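Local coordinates for protein 2-hydroxyisobutanoyl-CoA mutase large subunit (Aquincola tertiaricarbonis, PDB 4R3U) that forms, with its small cobalamin-binding partner subunit, a B12-dependent mutase that interconverts 2-hydroxyisobutanoyl-CoA and (3S)-3-hydroxybutanoyl-CoA, at residues Y224-A227 with P228-I232; A549-T552 with M553-V557; R197-L201 with N202-G206; F328-N332 with P333-R337; A163-D167 with I168-K172. All blocks are in the same frame, centred on the assembly; numbering follows the deposited sequence.

All five contacts are local turns or helix ends within the methylmalonyl-CoA mutase family region. Contact 1 is buried and contact 3 lies at the surface. Contacts 2, 4 and 5 are partly buried. Contacts 1 and 2 both start helices, and a tyrosine hydroxyl of contact 1 reaches the helix of contact 2. Contact 1 relies on a serine hydroxyl and apolar packing, whereas contact 2 uses a capping box backed by charges. Contacts 3, 4 and 5 each lie between a helix and the next strand of the parallel sheet. All three combine turns with carboxylate or amide acceptors. Contacts 3 and 5 touch, joining two neighbouring helix-to-strand connections through arginine bonds to carbonyl oxygens, while contact 4 stands apart.

Contact 1. Residues Y224-A227 with P228-I232; sequences YPIA and PSVRI
The Tyr-224 ring has Ser-229 OG at its edge, near the ring plane, and CD1 of Ile-232 close by in an oblique position. Ile-232 CD1 lies 4.1 Å from Tyr-224 CD2, and the two side chains cross at about a right angle. The ring also makes an edge-to-face contact with Trp-564. The side chains of Pro-225 and Pro-228 also cross at about a right angle, with Pro-225 CD 3.9 Å from Pro-228 CG. Pro-225 is the N-cap residue. Ser-229 OG lies beside its own backbone N (chi1 -64°), which turns it back toward the start of the helix. There it donates to Pro-225 O at 3.0 Å, from above the carbonyl plane. Ser-229 N adds a weak bond to the same oxygen, and Tyr-216 OH also bonds to OG. Replacing the serine by an alanine removes OG, which would probably leave Pro-225 O with the weak bond from the backbone N and Tyr-216 OH without this partner. Ile-226 and Val-230 lie side by side, with their CG2 atoms 4.1 Å apart. This first turn of helix 226-243 packs against helices 183-196, 446-451 and 553-564, and Tyr-224 OH bonds to Val-557 O on the last of these.

Contact 2. Residues A549-T552 with M553-V557; sequences AGAT and MGDIV
Thr-552 and Asp-555 form a capping box at the start of helix 553-564. Thr-552 is the N-cap. Its OG1 stands between the backbone N and the carbonyl carbon (chi1 69°), and from there it accepts from Asp-555 N at 3.2 Å. Asp-555 answers in the other direction. Its OD2 takes the backbone N-H of Thr-552 at 2.8 Å in an almost straight bond (174°), met from above the carboxylate plane. The two side chains cross obliquely, and Thr-552 OG1 lies 3.1 Å from Asp-555 CG. The polar ends have further partners. Thr-552 OG1 bonds to Asp-138 OD2, and Asp-555 OD2 forms a salt bridge with Arg-516. The same arginine also bonds to Gly-550 O, so one guanidinium joins the loop to the cap. With an alanine in place of Asp-555, Thr-552 N would probably lack its acceptor and Arg-516 this charged mate.

The looser side is the link from helix 540-549. Gly-550 ends that helix in a Schellman motif with positive phi (104°). A side chain at these backbone angles would press on the preceding carbonyl oxygen. Gly-550 barely meets the new helix and is partly exposed. The tight side faces inward, where Met-553 packs on helix 183-196. Ile-556 packs on residues of helices 518-532 and 540-549. Its CD1 ends 4.1 Å from Ala-551 CB.

Contact 3. Residues R197-L201 with N202-G206; sequences RGYDL and NKLSG
Asp-200 and Lys-203 are joined by a backbone bond, Lys-203 N to Asp-200 O at 3.1 Å, which closes a 3-10 turn. Leu-204 N repeats the pattern with Leu-201 O. The side chain of Asp-200 adds an Asx turn. Its CG is trans to the backbone N (chi1 179°), and OD1 accepts from Asn-202 N at 3.2 Å, met from above the carboxylate plane. One water donates to both Leu-201 O and Leu-204 O and so bridges the end of the turn.

Charge plays a looser part. The extended Lys-203 chain runs across Asp-200 at about a right angle, with Lys-203 CE 3.4 Å from Asp-200 OD2. Lys-203 NZ stays 4.1 Å from Asp-200 OD2, too far for a salt bridge, and makes a long, weak ion pair with Glu-171. The Lys-203 side chain lies about 5 Å from that of Arg-246, which binds the acyl-CoA.

The apolar contacts centre on Leu-204. Its CD2 meets Tyr-199 CD2 at 3.9 Å, and its CD1 touches CD2 of Leu-201. One face of the Tyr-199 ring carries Arg-197 CB over its centre, and Arg-197 NH1 bonds to Tyr-199 OH.

Arg-197 reaches across to the carbonyls of Leu-165 and Ile-168 in the neighbouring connection. The turn connects helix 183-196, on which Leu-201 and Leu-204 pack, to strand 206-208.

Contact 4. Residues F328-N332 with P333-R337; sequences FGARN and PESMR
Asn-332 O accepts from Ser-335 N at 3.0 Å, and this bond closes a type I beta turn over Pro-333 and Glu-334. The donor stands above the carbonyl plane. An Asx turn is built on the same asparagine. Asn-332 CG lies opposite the backbone N (chi1 -178°), which brings OD1 to the start of the turn. From there OD1 accepts from Glu-334 N at 3.1 Å, again from above the plane of its C=O. The OD1 bond holds the asparagine side chain against the turn that the backbone bond closes. OD1 also lies against Pro-333 CD and Glu-334 CB.

Asp-290 reinforces this loop from outside. Its carboxylate bonds to Ser-335 OG and to the backbone N of Arg-331. The loop leaves helix 306-327 through Gly-329, which has positive phi, and leads to strand 340-344 of the barrel sheet. The Glu-334 side chain lies about 7 Å from the bound acyl-CoA and from the side chains of Tyr-87 and Arg-295, which bind it.

The inner side is apolar. Ala-330 CB packs on Ser-335 CB at 3.7 Å. The Met-336 chain bends at its thioether, and its CE methyl comes to 3.9 Å from Ala-330 CB and 3.3 Å from both Ala-330 O and Asn-332 O.

Contact 5. Residues A163-D167 with I168-K172; sequences ALLAD and IDLEK
Leu-165 and Leu-170 cross at about a right angle, and the CD2 methyl of Leu-170 does the touching. It lies 3.8 Å from Leu-165 CD2 and almost as near to CD1, CG and CB, so one methyl sits against the CB, CG and both methyls of the other leucine. Leu-170 CG lies beside its backbone N (chi1 -45°), and the chain beyond it stretches back toward Leu-165. Both leucines also pack on helix 183-196 and strand 175-178, and their meeting is buried.

Ile-168 meets the same leucine with CG2, 4.3 Å from Leu-165 CD2, a lighter touch. Its other branch, CG1, packs on the backbone and comes 3.4 Å from Ala-166 O.

Ala-166 and Asp-167 point away at the tip. Asp-167 takes positive phi (60°), as the third position of a type II turn requires, and its carboxylate forms a salt bridge with Lys-115. The hydrogen bond from Ile-168 N to Leu-165 O, 3.2 Å, closes the turn, with the donor above the carbonyl plane.

Asp-169 organises the next step. Its OD1 accepts from Glu-171 N on the anti side. OD2 meets Lys-172 NZ on the syn side in a salt bridge of 2.8 Å. Both partners are tilted out of the carboxylate plane. A longer ion pair joins Lys-172 to Glu-171.

A type II beta turn followed by an Asx turn thus connects helix 158-164 to strand 175-178, one of the helix-to-strand links of this TIM-barrel domain.

Contact 1. Residues Y224-A227 with P228-I232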
loop_
_atom_site.group_PDB
_atom_site.type_symbol
_atom_site.label_atom_id
_atom_site.label_comp_id
_atom_site.label_asym_id
_atom_site.label_seq_id
_atom_site.Cartn_x
_atom_site.Cartn_y
_atom_site.Cartn_z
ATOM N N TYR A 224 15.496 -37.743 -7.017
ATOM C CA TYR A 224 15.626 -38.697 -8.114
ATOM C C TYR A 224 15.681 -38.017 -9.463
ATOM O O TYR A 224 15.287 -36.844 -9.563
ATOM C CB TYR A 224 14.404 -39.651 -8.086
ATOM C CG TYR A 224 14.128 -40.202 -6.705
ATOM C CD1 TYR A 224 15.008 -41.109 -6.105
ATOM C CD2 TYR A 224 13.027 -39.764 -5.962
ATOM C CE1 TYR A 224 14.782 -41.591 -4.819
ATOM C CE2 TYR A 224 12.790 -40.242 -4.672
ATOM C CZ TYR A 224 13.669 -41.164 -4.111
ATOM O OH TYR A 224 13.460 -41.652 -2.846
ATOM N N PRO A 225 16.070 -38.765 -10.527
ATOM C CA PRO A 225 16.031 -38.189 -11.884
ATOM C C PRO A 225 14.600 -37.784 -12.278
ATOM O O PRO A 225 13.628 -38.240 -11.657
ATOM C CB PRO A 225 16.548 -39.346 -12.765
ATOM C CG PRO A 225 17.250 -40.286 -11.843
ATOM C CD PRO A 225 16.515 -40.179 -10.561
ATOM N N ILE A 226 14.472 -36.920 -13.286
ATOM C CA ILE A 226 13.206 -36.352 -13.777
ATOM C C ILE A 226 12.053 -37.360 -13.936
ATOM O O ILE A 226 10.992 -37.152 -13.334
ATOM C CB ILE A 226 13.428 -35.501 -15.057
ATOM C CG1 ILE A 226 14.617 -34.513 -14.883
ATOM C CG2 ILE A 226 12.135 -34.781 -15.436
ATOM C CD1 ILE A 226 14.941 -33.694 -16.045
ATOM N N ALA A 227 12.268 -38.445 -14.723
ATOM C CA ALA A 227 11.257 -39.470 -15.016
ATOM C C ALA A 227 10.582 -40.111 -13.787
ATOM O O ALA A 227 9.358 -39.965 -13.675
ATOM C CB ALA A 227 11.802 -40.518 -15.972
ATOM N N PRO A 228 11.316 -40.769 -12.832
ATOM C CA PRO A 228 10.630 -41.331 -11.657
ATOM C C PRO A 228 9.967 -40.275 -10.784
ATOM O O PRO A 228 8.933 -40.557 -10.180
ATOM C CB PRO A 228 11.738 -42.077 -10.915
ATOM C CG PRO A 228 12.998 -41.534 -11.400
ATOM C CD PRO A 228 12.767 -41.082 -12.797
ATOM N N SER A 229 10.534 -39.060 -10.751
ATOM C CA SER A 229 10.027 -37.930 -9.967
ATOM C C SER A 229 8.683 -37.382 -10.488
ATOM O O SER A 229 7.872 -36.867 -9.698
ATOM C CB SER A 229 11.050 -36.811 -9.929
ATOM O OG SER A 229 12.215 -37.246 -9.264
ATOM N N VAL A 230 8.465 -37.471 -11.823
ATOM C CA VAL A 230 7.226 -37.016 -12.466
ATOM C C VAL A 230 6.140 -38.054 -12.184
ATOM O O VAL A 230 4.980 -37.697 -11.882
ATOM C CB VAL A 230 7.442 -36.681 -13.964
ATOM C CG1 VAL A 230 6.117 -36.492 -14.705
ATOM C CG2 VAL A 230 8.315 -35.434 -14.102
ATOM N N ARG A 231 6.550 -39.336 -12.192
ATOM C CA ARG A 231 5.674 -40.458 -11.872
ATOM C C ARG A 231 5.115 -40.298 -10.415
ATOM O O ARG A 231 3.953 -40.621 -10.166
ATOM C CB ARG A 231 6.443 -41.792 -12.088
ATOM C CG ARG A 231 5.728 -43.049 -11.604
ATOM C CD ARG A 231 6.098 -43.392 -10.175
ATOM N NE ARG A 231 5.287 -44.496 -9.655
ATOM C CZ ARG A 231 5.631 -45.780 -9.710
ATOM N NH1 ARG A 231 6.783 -46.144 -10.266
ATOM N NH2 ARG A 231 4.833 -46.707 -9.205
ATOM N N ILE A 232 5.931 -39.775 -9.475
ATOM C CA ILE A 232 5.475 -39.549 -8.108
ATOM C C ILE A 232 4.374 -38.473 -8.132
ATOM O O ILE A 232 3.288 -38.715 -7.581
ATOM C CB ILE A 232 6.625 -39.249 -7.096
ATOM C CG1 ILE A 232 7.572 -40.443 -6.931
ATOM C CG2 ILE A 232 6.052 -38.873 -5.724
ATOM C CD1 ILE A 232 8.974 -40.071 -6.498
#

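Contact 2. Residues A549-T552 with M553-V557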
loop_
_atom_site.group_PDB
_atom_site.type_symbol
_atom_site.label_atom_id
_atom_site.label_comp_id
_atom_site.label_asym_id
_atom_site.label_seq_id
_atom_site.Cartn_x
_atom_site.Cartn_y
_atom_site.Cartn_z
ATOM N N ALA A 549 3.313 -47.415 10.095
ATOM C CA ALA A 549 4.116 -48.458 10.716
ATOM C C ALA A 549 5.357 -47.945 11.484
ATOM O O ALA A 549 5.991 -48.710 12.220
ATOM C CB ALA A 549 4.491 -49.505 9.673
ATOM N N GLY A 550 5.662 -46.667 11.329
ATOM C CA GLY A 550 6.793 -46.020 11.983
ATOM C C GLY A 550 7.993 -45.748 11.089
ATOM O O GLY A 550 9.078 -45.440 11.594
ATOM N N ALA A 551 7.808 -45.844 9.747
ATOM C CA ALA A 551 8.878 -45.554 8.789
ATOM C C ALA A 551 9.145 -44.053 8.779
ATOM O O ALA A 551 8.223 -43.231 8.930
ATOM C CB ALA A 551 8.475 -46.002 7.388
ATOM N N THR A 552 10.416 -43.700 8.608
ATOM C CA THR A 552 10.828 -42.303 8.510
ATOM C C THR A 552 10.883 -41.953 7.035
ATOM O O THR A 552 10.852 -42.853 6.191
ATOM C CB THR A 552 12.159 -42.051 9.229
ATOM O OG1 THR A 552 13.206 -42.706 8.513
ATOM C CG2 THR A 552 12.144 -42.490 10.687
ATOM N N MET A 553 10.957 -40.650 6.719
ATOM C CA MET A 553 11.067 -40.173 5.347
ATOM C C MET A 553 12.352 -40.746 4.702
ATOM O O MET A 553 12.310 -41.219 3.567
ATOM C CB MET A 553 11.096 -38.638 5.341
ATOM C CG MET A 553 11.308 -38.058 3.968
ATOM S SD MET A 553 11.645 -36.324 4.022
ATOM C CE MET A 553 10.045 -35.694 4.221
ATOM N N GLY A 554 13.454 -40.693 5.462
ATOM C CA GLY A 554 14.761 -41.228 5.099
ATOM C C GLY A 554 14.723 -42.699 4.753
ATOM O O GLY A 554 15.337 -43.099 3.766
ATOM N N ASP A 555 13.976 -43.508 5.532
ATOM C CA ASP A 555 13.825 -44.959 5.266
ATOM C C ASP A 555 13.269 -45.171 3.846
ATOM O O ASP A 555 13.851 -45.926 3.062
ATOM C CB ASP A 555 12.860 -45.629 6.274
ATOM C CG ASP A 555 13.298 -45.741 7.721
ATOM O OD1 ASP A 555 14.503 -45.944 7.968
ATOM O OD2 ASP A 555 12.427 -45.697 8.604
ATOM N N ILE A 556 12.161 -44.450 3.532
ATOM C CA ILE A 556 11.416 -44.450 2.271
ATOM C C ILE A 556 12.264 -43.908 1.125
ATOM O O ILE A 556 12.388 -44.587 0.093
ATOM C CB ILE A 556 10.023 -43.738 2.420
ATOM C CG1 ILE A 556 9.163 -44.413 3.544
ATOM C CG2 ILE A 556 9.252 -43.728 1.096
ATOM C CD1 ILE A 556 8.007 -43.560 4.104
ATOM N N VAL A 557 12.843 -42.694 1.310
ATOM C CA VAL A 557 13.694 -41.995 0.333
ATOM C C VAL A 557 14.937 -42.815 -0.050
ATOM O O VAL A 557 15.207 -42.987 -1.250
ATOM C CB VAL A 557 14.030 -40.541 0.774
ATOM C CG1 VAL A 557 15.271 -39.983 0.069
ATOM C CG2 VAL A 557 12.828 -39.614 0.593
#

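Contact 3. Residues R197-L201 with N202-G206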
loop_
_atom_site.group_PDB
_atom_site.type_symbol
_atom_site.label_atom_id
_atom_site.label_comp_id
_atom_site.label_asym_id
_atom_site.label_seq_id
_atom_site.Cartn_x
_atom_site.Cartn_y
_atom_site.Cartn_z
ATOM N N ARG A 197 -7.321 -39.755 13.395
ATOM C CA ARG A 197 -8.194 -38.782 14.026
ATOM C C ARG A 197 -9.653 -39.024 13.824
ATOM O O ARG A 197 -10.455 -38.337 14.447
ATOM C CB ARG A 197 -7.825 -37.373 13.569
ATOM C CG ARG A 197 -6.548 -36.931 14.184
ATOM C CD ARG A 197 -6.591 -35.473 14.218
ATOM N NE ARG A 197 -5.354 -34.918 14.729
ATOM C CZ ARG A 197 -5.055 -33.632 14.653
ATOM N NH1 ARG A 197 -5.903 -32.780 14.088
ATOM N NH2 ARG A 197 -3.917 -33.183 15.155
ATOM N N GLY A 198 -9.989 -39.962 12.944
ATOM C CA GLY A 198 -11.365 -40.346 12.662
ATOM C C GLY A 198 -12.088 -39.386 11.748
ATOM O O GLY A 198 -13.323 -39.314 11.777
ATOM N N TYR A 199 -11.317 -38.615 10.956
ATOM C CA TYR A 199 -11.858 -37.643 10.000
ATOM C C TYR A 199 -12.273 -38.359 8.708
ATOM O O TYR A 199 -11.739 -39.427 8.386
ATOM C CB TYR A 199 -10.798 -36.574 9.615
ATOM C CG TYR A 199 -10.290 -35.635 10.697
ATOM C CD1 TYR A 199 -11.129 -35.191 11.724
ATOM C CD2 TYR A 199 -9.002 -35.106 10.638
ATOM C CE1 TYR A 199 -10.681 -34.265 12.681
ATOM C CE2 TYR A 199 -8.544 -34.197 11.593
ATOM C CZ TYR A 199 -9.388 -33.768 12.606
ATOM O OH TYR A 199 -8.924 -32.876 13.539
ATOM N N ASP A 200 -13.194 -37.737 7.951
ATOM C CA ASP A 200 -13.604 -38.166 6.618
ATOM C C ASP A 200 -12.527 -37.557 5.685
ATOM O O ASP A 200 -12.269 -36.332 5.729
ATOM C CB ASP A 200 -15.019 -37.631 6.296
ATOM C CG ASP A 200 -15.598 -37.965 4.925
ATOM O OD1 ASP A 200 -14.875 -38.559 4.095
ATOM O OD2 ASP A 200 -16.758 -37.575 4.659
ATOM N N LEU A 201 -11.850 -38.421 4.904
ATOM C CA LEU A 201 -10.762 -37.995 4.017
ATOM C C LEU A 201 -11.231 -37.020 2.959
ATOM O O LEU A 201 -10.521 -36.064 2.655
ATOM C CB LEU A 201 -10.041 -39.190 3.371
ATOM C CG LEU A 201 -9.347 -40.198 4.286
ATOM C CD1 LEU A 201 -8.658 -41.227 3.471
ATOM C CD2 LEU A 201 -8.308 -39.539 5.204
ATOM N N ASN A 202 -12.461 -37.237 2.441
ATOM C CA ASN A 202 -13.094 -36.397 1.426
ATOM C C ASN A 202 -13.481 -35.000 1.936
ATOM O O ASN A 202 -13.891 -34.155 1.136
ATOM C CB ASN A 202 -14.253 -37.143 0.754
ATOM C CG ASN A 202 -13.777 -38.359 -0.004
ATOM O OD1 ASN A 202 -12.881 -38.297 -0.862
ATOM N ND2 ASN A 202 -14.340 -39.507 0.334
ATOM N N LYS A 203 -13.306 -34.748 3.252
ATOM C CA LYS A 203 -13.574 -33.457 3.909
ATOM C C LYS A 203 -12.257 -32.703 4.198
ATOM O O LYS A 203 -12.296 -31.564 4.664
ATOM C CB LYS A 203 -14.330 -33.667 5.235
ATOM C CG LYS A 203 -15.801 -34.043 5.122
ATOM C CD LYS A 203 -16.431 -34.049 6.515
ATOM C CE LYS A 203 -17.604 -34.996 6.682
ATOM N NZ LYS A 203 -17.687 -35.486 8.090
ATOM N N LEU A 204 -11.097 -33.337 3.929
ATOM C CA LEU A 204 -9.804 -32.717 4.185
ATOM C C LEU A 204 -9.396 -31.760 3.084
ATOM O O LEU A 204 -9.148 -32.176 1.954
ATOM C CB LEU A 204 -8.696 -33.755 4.453
ATOM C CG LEU A 204 -8.933 -34.791 5.546
ATOM C CD1 LEU A 204 -7.723 -35.693 5.686
ATOM C CD2 LEU A 204 -9.318 -34.148 6.893
ATOM N N SER A 205 -9.364 -30.467 3.413
ATOM C CA SER A 205 -8.949 -29.427 2.482
ATOM C C SER A 205 -7.480 -29.151 2.769
ATOM O O SER A 205 -7.074 -29.059 3.932
ATOM C CB SER A 205 -9.791 -28.166 2.644
ATOM O OG SER A 205 -9.618 -27.286 1.545
ATOM N N GLY A 206 -6.688 -29.124 1.716
ATOM C CA GLY A 206 -5.264 -28.895 1.817
ATOM C C GLY A 206 -4.557 -28.950 0.486
ATOM O O GLY A 206 -5.184 -29.116 -0.563
HETATM O O HOH W 1 -10.270 -34.250 0.453
#

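Contact 4. Residues F328-N332 with P333-R337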
loop_
_atom_site.group_PDB
_atom_site.type_symbol
_atom_site.label_atom_id
_atom_site.label_comp_id
_atom_site.label_asym_id
_atom_site.label_seq_id
_atom_site.Cartn_x
_atom_site.Cartn_y
_atom_site.Cartn_z
ATOM N N PHE A 328 -6.843 -30.068 -24.364
ATOM C CA PHE A 328 -7.108 -31.303 -23.645
ATOM C C PHE A 328 -8.507 -31.872 -23.822
ATOM O O PHE A 328 -8.740 -33.036 -23.480
ATOM C CB PHE A 328 -6.625 -31.231 -22.182
ATOM C CG PHE A 328 -5.125 -31.029 -22.091
ATOM C CD1 PHE A 328 -4.238 -32.002 -22.561
ATOM C CD2 PHE A 328 -4.596 -29.851 -21.578
ATOM C CE1 PHE A 328 -2.848 -31.804 -22.497
ATOM C CE2 PHE A 328 -3.204 -29.656 -21.500
ATOM C CZ PHE A 328 -2.343 -30.633 -21.954
ATOM N N GLY A 329 -9.401 -31.074 -24.418
ATOM C CA GLY A 329 -10.782 -31.451 -24.666
ATOM C C GLY A 329 -11.610 -31.589 -23.407
ATOM O O GLY A 329 -12.506 -32.431 -23.339
ATOM N N ALA A 330 -11.331 -30.771 -22.406
ATOM C CA ALA A 330 -12.075 -30.799 -21.144
ATOM C C ALA A 330 -13.521 -30.368 -21.398
ATOM O O ALA A 330 -13.773 -29.522 -22.269
ATOM C CB ALA A 330 -11.419 -29.880 -20.116
ATOM N N ARG A 331 -14.475 -31.012 -20.698
ATOM C CA ARG A 331 -15.899 -30.710 -20.832
ATOM C C ARG A 331 -16.522 -30.160 -19.540
ATOM O O ARG A 331 -17.597 -29.558 -19.598
ATOM C CB ARG A 331 -16.660 -31.914 -21.395
ATOM C CG ARG A 331 -16.031 -32.416 -22.672
ATOM C CD ARG A 331 -16.874 -33.361 -23.448
ATOM N NE ARG A 331 -16.208 -33.829 -24.658
ATOM C CZ ARG A 331 -15.909 -33.075 -25.718
ATOM N NH1 ARG A 331 -16.210 -31.779 -25.730
ATOM N NH2 ARG A 331 -15.344 -33.618 -26.788
ATOM N N ASN A 332 -15.845 -30.361 -18.388
ATOM C CA ASN A 332 -16.270 -29.875 -17.079
ATOM C C ASN A 332 -15.717 -28.454 -16.947
ATOM O O ASN A 332 -14.498 -28.272 -17.061
ATOM C CB ASN A 332 -15.741 -30.799 -15.942
ATOM C CG ASN A 332 -16.147 -30.456 -14.506
ATOM O OD1 ASN A 332 -16.476 -29.315 -14.151
ATOM N ND2 ASN A 332 -16.069 -31.449 -13.628
ATOM N N PRO A 333 -16.596 -27.439 -16.715
ATOM C CA PRO A 333 -16.119 -26.045 -16.618
ATOM C C PRO A 333 -15.041 -25.797 -15.570
ATOM O O PRO A 333 -14.166 -24.955 -15.803
ATOM C CB PRO A 333 -17.394 -25.243 -16.340
ATOM C CG PRO A 333 -18.376 -26.246 -15.835
ATOM C CD PRO A 333 -18.065 -27.509 -16.571
ATOM N N GLU A 334 -15.069 -26.569 -14.452
ATOM C CA GLU A 334 -14.089 -26.509 -13.347
ATOM C C GLU A 334 -12.685 -26.907 -13.796
ATOM O O GLU A 334 -11.696 -26.483 -13.185
ATOM C CB GLU A 334 -14.510 -27.385 -12.164
ATOM C CG GLU A 334 -15.868 -27.055 -11.565
ATOM C CD GLU A 334 -16.082 -27.733 -10.230
ATOM O OE1 GLU A 334 -15.799 -28.947 -10.123
ATOM O OE2 GLU A 334 -16.497 -27.035 -9.279
ATOM N N SER A 335 -12.588 -27.691 -14.875
ATOM C CA SER A 335 -11.317 -28.100 -15.481
ATOM C C SER A 335 -10.641 -26.902 -16.178
ATOM O O SER A 335 -9.439 -26.920 -16.406
ATOM C CB SER A 335 -11.571 -29.181 -16.523
ATOM O OG SER A 335 -11.974 -30.388 -15.909
ATOM N N MET A 336 -11.436 -25.885 -16.549
ATOM C CA MET A 336 -10.953 -24.707 -17.257
ATOM C C MET A 336 -10.750 -23.489 -16.327
ATOM O O MET A 336 -10.103 -22.518 -16.744
ATOM C CB MET A 336 -11.862 -24.402 -18.468
ATOM C CG MET A 336 -12.009 -25.592 -19.415
ATOM S SD MET A 336 -13.488 -25.504 -20.444
ATOM C CE MET A 336 -14.156 -27.074 -20.136
ATOM N N ARG A 337 -11.254 -23.555 -15.063
ATOM C CA ARG A 337 -11.058 -22.461 -14.112
ATOM C C ARG A 337 -9.787 -22.577 -13.260
ATOM O O ARG A 337 -9.666 -23.480 -12.427
ATOM C CB ARG A 337 -12.326 -22.033 -13.325
ATOM C CG ARG A 337 -12.970 -23.077 -12.428
ATOM C CD ARG A 337 -12.634 -22.898 -10.956
ATOM N NE ARG A 337 -12.971 -24.088 -10.151
ATOM C CZ ARG A 337 -12.179 -25.157 -10.000
ATOM N NH1 ARG A 337 -11.005 -25.216 -10.614
ATOM N NH2 ARG A 337 -12.561 -26.172 -9.234
#

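Contact 5. Residues A163-D167 with I168-K172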
loop_
_atom_site.group_PDB
_atom_site.type_symbol
_atom_site.label_atom_id
_atom_site.label_comp_id
_atom_site.label_asym_id
_atom_site.label_seq_id
_atom_site.Cartn_x
_atom_site.Cartn_y
_atom_site.Cartn_z
ATOM N N ALA A 163 2.556 -33.596 16.281
ATOM C CA ALA A 163 3.050 -32.440 17.058
ATOM C C ALA A 163 2.761 -31.165 16.305
ATOM O O ALA A 163 2.284 -30.210 16.913
ATOM C CB ALA A 163 4.545 -32.557 17.320
ATOM N N LEU A 164 2.992 -31.174 14.973
ATOM C CA LEU A 164 2.762 -30.058 14.058
ATOM C C LEU A 164 1.320 -29.580 14.009
ATOM O O LEU A 164 1.078 -28.379 13.984
ATOM C CB LEU A 164 3.238 -30.419 12.629
ATOM C CG LEU A 164 3.027 -29.349 11.527
ATOM C CD1 LEU A 164 4.048 -28.259 11.632
ATOM C CD2 LEU A 164 3.069 -29.958 10.156
ATOM N N LEU A 165 0.391 -30.511 13.906
ATOM C CA LEU A 165 -1.035 -30.257 13.743
ATOM C C LEU A 165 -1.852 -30.539 15.012
ATOM O O LEU A 165 -3.068 -30.702 14.941
ATOM C CB LEU A 165 -1.563 -31.048 12.510
ATOM C CG LEU A 165 -1.018 -30.577 11.141
ATOM C CD1 LEU A 165 -1.238 -31.607 10.069
ATOM C CD2 LEU A 165 -1.620 -29.205 10.727
ATOM N N ALA A 166 -1.183 -30.527 16.179
ATOM C CA ALA A 166 -1.817 -30.733 17.476
ATOM C C ALA A 166 -2.871 -29.663 17.702
ATOM O O ALA A 166 -2.625 -28.492 17.412
ATOM C CB ALA A 166 -0.773 -30.690 18.584
ATOM N N ASP A 167 -4.063 -30.081 18.170
ATOM C CA ASP A 167 -5.214 -29.208 18.454
ATOM C C ASP A 167 -5.726 -28.424 17.215
ATOM O O ASP A 167 -6.355 -27.378 17.367
ATOM C CB ASP A 167 -4.940 -28.263 19.662
ATOM C CG ASP A 167 -4.142 -28.888 20.796
ATOM O OD1 ASP A 167 -4.683 -29.804 21.480
ATOM O OD2 ASP A 167 -2.973 -28.492 20.980
ATOM N N ILE A 168 -5.473 -28.945 15.997
ATOM C CA ILE A 168 -5.901 -28.303 14.752
ATOM C C ILE A 168 -6.951 -29.161 14.101
ATOM O O ILE A 168 -6.652 -30.305 13.768
ATOM C CB ILE A 168 -4.688 -28.028 13.783
ATOM C CG1 ILE A 168 -3.530 -27.195 14.449
ATOM C CG2 ILE A 168 -5.165 -27.442 12.439
ATOM C CD1 ILE A 168 -3.738 -25.660 14.660
ATOM N N ASP A 169 -8.177 -28.631 13.916
ATOM C CA ASP A 169 -9.280 -29.431 13.315
ATOM C C ASP A 169 -9.101 -29.426 11.821
ATOM O O ASP A 169 -9.485 -28.459 11.180
ATOM C CB ASP A 169 -10.672 -28.885 13.702
ATOM C CG ASP A 169 -11.821 -29.823 13.426
ATOM O OD1 ASP A 169 -11.737 -30.599 12.451
ATOM O OD2 ASP A 169 -12.804 -29.793 14.193
ATOM N N LEU A 170 -8.516 -30.494 11.269
ATOM C CA LEU A 170 -8.191 -30.592 9.843
ATOM C C LEU A 170 -9.376 -30.545 8.891
ATOM O O LEU A 170 -9.193 -30.171 7.711
ATOM C CB LEU A 170 -7.217 -31.755 9.518
ATOM C CG LEU A 170 -5.997 -31.931 10.420
ATOM C CD1 LEU A 170 -5.329 -33.265 10.163
ATOM C CD2 LEU A 170 -5.049 -30.785 10.315
ATOM N N GLU A 171 -10.583 -30.885 9.410
ATOM C CA GLU A 171 -11.848 -30.822 8.682
ATOM C C GLU A 171 -12.456 -29.405 8.672
ATOM O O GLU A 171 -13.316 -29.126 7.845
ATOM C CB GLU A 171 -12.855 -31.761 9.300
ATOM C CG GLU A 171 -12.693 -33.213 8.925
ATOM C CD GLU A 171 -13.671 -34.047 9.718
ATOM O OE1 GLU A 171 -14.136 -33.560 10.775
ATOM O OE2 GLU A 171 -13.985 -35.178 9.279
ATOM N N LYS A 172 -12.011 -28.519 9.581
ATOM C CA LYS A 172 -12.492 -27.143 9.709
ATOM C C LYS A 172 -11.546 -26.025 9.198
ATOM O O LYS A 172 -11.974 -24.882 9.060
ATOM C CB LYS A 172 -13.001 -26.910 11.128
ATOM C CG LYS A 172 -14.353 -27.610 11.322
ATOM C CD LYS A 172 -14.751 -27.888 12.743
ATOM C CE LYS A 172 -15.712 -29.064 12.762
ATOM N NZ LYS A 172 -15.039 -30.398 12.625
#